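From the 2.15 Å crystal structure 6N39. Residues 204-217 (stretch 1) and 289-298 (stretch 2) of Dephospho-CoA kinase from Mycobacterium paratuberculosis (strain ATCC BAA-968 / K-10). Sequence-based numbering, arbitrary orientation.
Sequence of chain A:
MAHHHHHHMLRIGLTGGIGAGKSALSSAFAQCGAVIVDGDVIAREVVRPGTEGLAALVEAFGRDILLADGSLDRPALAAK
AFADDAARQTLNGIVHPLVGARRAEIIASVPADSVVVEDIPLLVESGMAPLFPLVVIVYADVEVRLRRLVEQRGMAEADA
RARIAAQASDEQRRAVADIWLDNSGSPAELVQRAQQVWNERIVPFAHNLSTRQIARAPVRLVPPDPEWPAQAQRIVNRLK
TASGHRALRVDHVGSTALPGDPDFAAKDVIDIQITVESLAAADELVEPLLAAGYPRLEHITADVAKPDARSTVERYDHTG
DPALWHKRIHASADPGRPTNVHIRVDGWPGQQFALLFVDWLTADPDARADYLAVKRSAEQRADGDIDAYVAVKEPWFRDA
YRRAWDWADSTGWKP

Stretch 1, residues 204-217: PFAHNLSTRQIARA
Stretch 2 289-298: LLAAGYPRLE

This is an apolar contact between two helix ends and the loops that follow them, with no direct hydrogen bond across it; 479 Å² is buried in all, and one water links the backbones.

Stretch 1 opens inside a helix that begins earlier in the chain and runs through Ser 210. Arg 212 then takes left-handed angles (52/44), and its N bonds to Leu 209 O at 3.1 Å while Gln 213 N reaches Asn 208 O at 2.7 Å; an extended segment follows. Stretch 2 turns similarly: Gly 293 (114/13) closes a Schellman motif, with Gly 293 N to Leu 290 O at 3.0 Å and Tyr 294 N to Leu 289 O at 2.9 Å. The chains register at Arg 212 and Pro 295, whose CA atoms lie 5.2 Å apart.

Leu 209 (m, t) drives CD2 into the second turn, 3.9 Å from both Leu 290 CD1 and Pro 295 CD and 3.7 Å from Gly 293 C. The backbone angles of Gly 293 by themselves call for glycine, since a CB there would jam against the carbonyl O of the residue before; that modelled CB on Gly 293 would also sit tightly, 3.1 Å from Phe 205 CZ. The Phe 205 ring (chi1 t) meets Gly 293 O edge-on, CE1 to O 3.8 Å.

Pro 295 points toward stretch 1 and packs against the turn backbone, its CG 3.5 Å from Gln 213 O and its CB 3.8 Å from Arg 212 C. Ile 214 (chi1 p) extends the apolar strip, with CG2 4.3 Å from Pro 295 CB and CG1 4.2 Å from Leu 297 CD2.

Arg 212 lays one guanidinium face over Leu 290 (t, p), CZ to CD2 3.5 Å, while its NH1 makes a weak bond to Leu 209 O at 3.0 Å. The water donates to Arg 212 O at 2.7 Å and Arg 296 O at 2.9 Å, joining two carbonyls that cannot bond each other.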

# COMPACT_ATOMS: atom_id res chain seq x y z
N PRO A 204 2.16 -5.89 -15.31
CA PRO A 204 1.15 -4.88 -15.67
C PRO A 204 1.12 -3.69 -14.71
O PRO A 204 0.86 -2.57 -15.16
CB PRO A 204 -0.17 -5.67 -15.66
CG PRO A 204 0.10 -6.87 -14.81
CD PRO A 204 1.55 -7.20 -15.00
N PHE A 205 1.40 -3.87 -13.41
CA PHE A 205 1.48 -2.74 -12.49
C PHE A 205 2.54 -1.74 -12.96
O PHE A 205 2.25 -0.54 -13.11
CB PHE A 205 1.80 -3.26 -11.08
CG PHE A 205 1.60 -2.25 -9.95
CD1 PHE A 205 1.13 -0.96 -10.19
CD2 PHE A 205 1.86 -2.62 -8.63
CE1 PHE A 205 0.94 -0.05 -9.13
CE2 PHE A 205 1.69 -1.72 -7.57
CZ PHE A 205 1.21 -0.43 -7.82
N ALA A 206 3.75 -2.22 -13.23
CA ALA A 206 4.83 -1.34 -13.70
C ALA A 206 4.49 -0.72 -15.05
O ALA A 206 4.75 0.47 -15.27
CB ALA A 206 6.15 -2.12 -13.79
N HIS A 207 3.95 -1.51 -15.98
CA HIS A 207 3.62 -0.96 -17.29
C HIS A 207 2.55 0.11 -17.18
O HIS A 207 2.64 1.16 -17.84
CB HIS A 207 3.16 -2.07 -18.24
CG HIS A 207 2.75 -1.57 -19.58
ND1 HIS A 207 3.64 -1.00 -20.46
CD2 HIS A 207 1.55 -1.57 -20.20
CE1 HIS A 207 3.01 -0.67 -21.57
NE2 HIS A 207 1.74 -1.01 -21.44
N ASN A 208 1.54 -0.13 -16.35
CA ASN A 208 0.47 0.85 -16.15
C ASN A 208 1.02 2.13 -15.56
O ASN A 208 0.62 3.22 -15.97
CB ASN A 208 -0.60 0.27 -15.23
CG ASN A 208 -1.54 -0.68 -15.95
OD1 ASN A 208 -1.55 -0.76 -17.17
ND2 ASN A 208 -2.35 -1.40 -15.18
N LEU A 209 1.92 2.01 -14.56
CA LEU A 209 2.51 3.20 -13.97
C LEU A 209 3.29 4.00 -15.00
O LEU A 209 3.16 5.22 -15.10
CB LEU A 209 3.44 2.82 -12.81
CG LEU A 209 2.84 2.61 -11.43
CD1 LEU A 209 3.98 2.39 -10.44
CD2 LEU A 209 1.95 3.82 -11.00
N SER A 210 4.09 3.30 -15.80
CA SER A 210 4.91 3.96 -16.80
C SER A 210 4.08 4.64 -17.88
O SER A 210 4.53 5.63 -18.47
CB SER A 210 5.86 2.94 -17.44
OG SER A 210 6.42 3.49 -18.61
N THR A 211 2.90 4.12 -18.20
CA THR A 211 2.04 4.75 -19.19
C THR A 211 0.93 5.55 -18.55
O THR A 211 0.03 6.01 -19.25
CB THR A 211 1.45 3.71 -20.16
OG1 THR A 211 0.88 2.63 -19.41
CG2 THR A 211 2.50 3.17 -21.14
N ARG A 212 0.97 5.70 -17.22
CA ARG A 212 -0.05 6.42 -16.45
C ARG A 212 -1.46 5.90 -16.76
O ARG A 212 -2.40 6.67 -16.95
CB ARG A 212 0.05 7.93 -16.68
CG ARG A 212 1.50 8.43 -16.78
CD ARG A 212 1.91 9.33 -15.62
NE ARG A 212 3.25 9.90 -15.81
CZ ARG A 212 4.39 9.20 -15.75
NH1 ARG A 212 4.37 7.89 -15.51
NH2 ARG A 212 5.56 9.80 -15.92
N GLN A 213 -1.59 4.58 -16.83
CA GLN A 213 -2.87 3.90 -16.98
C GLN A 213 -3.29 3.32 -15.64
O GLN A 213 -2.46 3.05 -14.77
CB GLN A 213 -2.77 2.78 -18.01
CG GLN A 213 -2.71 3.26 -19.46
CD GLN A 213 -2.78 2.08 -20.44
OE1 GLN A 213 -1.78 1.40 -20.69
NE2 GLN A 213 -3.97 1.83 -20.98
N ILE A 214 -4.59 3.11 -15.48
CA ILE A 214 -5.13 2.56 -14.24
C ILE A 214 -5.69 1.17 -14.51
O ILE A 214 -5.97 0.80 -15.65
CB ILE A 214 -6.21 3.48 -13.62
CG1 ILE A 214 -7.42 3.55 -14.55
CG2 ILE A 214 -5.63 4.88 -13.35
CD1 ILE A 214 -8.75 3.59 -13.81
N ALA A 215 -5.87 0.40 -13.44
CA ALA A 215 -6.45 -0.94 -13.52
C ALA A 215 -7.91 -0.90 -13.08
O ALA A 215 -8.20 -0.70 -11.90
CB ALA A 215 -5.66 -1.91 -12.64
N ARG A 216 -8.82 -1.13 -14.01
CA ARG A 216 -10.24 -1.08 -13.68
C ARG A 216 -10.74 -2.46 -13.24
O ARG A 216 -10.20 -3.49 -13.65
CB ARG A 216 -11.04 -0.58 -14.88
CG ARG A 216 -10.76 0.90 -15.19
CD ARG A 216 -11.49 1.40 -16.43
NE ARG A 216 -11.32 2.84 -16.60
CZ ARG A 216 -10.24 3.42 -17.11
NH1 ARG A 216 -9.20 2.68 -17.50
NH2 ARG A 216 -10.18 4.74 -17.22
N ALA A 217 -11.75 -2.46 -12.35
CA ALA A 217 -12.37 -3.70 -11.91
C ALA A 217 -13.56 -4.04 -12.79
O ALA A 217 -14.11 -3.16 -13.45
CB ALA A 217 -12.80 -3.59 -10.45
N LEU A 289 1.64 10.70 -5.44
CA LEU A 289 0.66 9.63 -5.58
C LEU A 289 1.05 8.68 -6.71
O LEU A 289 0.86 7.46 -6.59
CB LEU A 289 -0.74 10.20 -5.80
CG LEU A 289 -1.36 10.87 -4.55
CD1 LEU A 289 -2.80 11.28 -4.79
CD2 LEU A 289 -1.27 9.98 -3.33
N LEU A 290 1.61 9.21 -7.81
CA LEU A 290 2.09 8.35 -8.88
C LEU A 290 3.22 7.44 -8.39
O LEU A 290 3.21 6.23 -8.66
CB LEU A 290 2.56 9.20 -10.07
CG LEU A 290 3.13 8.45 -11.28
CD1 LEU A 290 2.08 7.58 -11.96
CD2 LEU A 290 3.76 9.42 -12.31
N ALA A 291 4.18 7.99 -7.64
CA ALA A 291 5.23 7.16 -7.07
C ALA A 291 4.65 6.11 -6.13
O ALA A 291 5.21 5.02 -6.01
CB ALA A 291 6.27 8.02 -6.32
N ALA A 292 3.53 6.41 -5.46
CA ALA A 292 2.93 5.43 -4.56
C ALA A 292 2.02 4.44 -5.28
O ALA A 292 1.47 3.56 -4.61
CB ALA A 292 2.15 6.13 -3.45
N GLY A 293 1.85 4.55 -6.60
CA GLY A 293 1.13 3.56 -7.37
C GLY A 293 -0.19 4.01 -8.00
O GLY A 293 -0.93 3.15 -8.50
N TYR A 294 -0.47 5.31 -8.05
CA TYR A 294 -1.81 5.81 -8.39
C TYR A 294 -1.74 6.92 -9.43
O TYR A 294 -1.63 8.11 -9.07
CB TYR A 294 -2.53 6.31 -7.13
CG TYR A 294 -2.62 5.28 -6.01
CD1 TYR A 294 -1.58 5.15 -5.07
CD2 TYR A 294 -3.74 4.47 -5.88
CE1 TYR A 294 -1.65 4.20 -4.06
CE2 TYR A 294 -3.83 3.54 -4.87
CZ TYR A 294 -2.79 3.39 -3.96
OH TYR A 294 -2.89 2.43 -2.98
N PRO A 295 -1.81 6.59 -10.72
CA PRO A 295 -1.90 7.65 -11.74
C PRO A 295 -3.18 8.45 -11.58
O PRO A 295 -4.21 7.94 -11.11
CB PRO A 295 -1.88 6.87 -13.07
CG PRO A 295 -1.19 5.55 -12.74
CD PRO A 295 -1.62 5.25 -11.31
N ARG A 296 -3.14 9.69 -12.06
CA ARG A 296 -4.32 10.54 -12.06
C ARG A 296 -5.17 10.32 -13.31
O ARG A 296 -4.65 10.09 -14.40
CB ARG A 296 -3.92 12.01 -11.98
CG ARG A 296 -5.15 12.96 -11.95
CD ARG A 296 -4.83 14.25 -11.23
NE ARG A 296 -4.27 15.25 -12.14
CZ ARG A 296 -3.95 16.50 -11.76
NH1 ARG A 296 -4.12 16.88 -10.48
NH2 ARG A 296 -3.45 17.34 -12.67
N LEU A 297 -6.50 10.37 -13.15
CA LEU A 297 -7.41 10.45 -14.30
C LEU A 297 -7.55 11.92 -14.66
O LEU A 297 -8.21 12.69 -13.96
CB LEU A 297 -8.76 9.82 -13.98
CG LEU A 297 -8.58 8.32 -13.74
CD1 LEU A 297 -9.69 7.72 -12.92
CD2 LEU A 297 -8.47 7.61 -15.08
N GLU A 298 -6.91 12.32 -15.75
CA GLU A 298 -6.66 13.74 -16.00
C GLU A 298 -7.94 14.51 -16.31
O GLU A 298 -8.04 15.69 -15.98
CB GLU A 298 -5.62 13.89 -17.12
CG GLU A 298 -4.68 15.09 -16.96
CD GLU A 298 -3.91 15.10 -15.62
OE1 GLU A 298 -3.40 14.04 -15.19
OE2 GLU A 298 -3.83 16.18 -15.01
O HOH W 1 -4.71 7.84 -16.29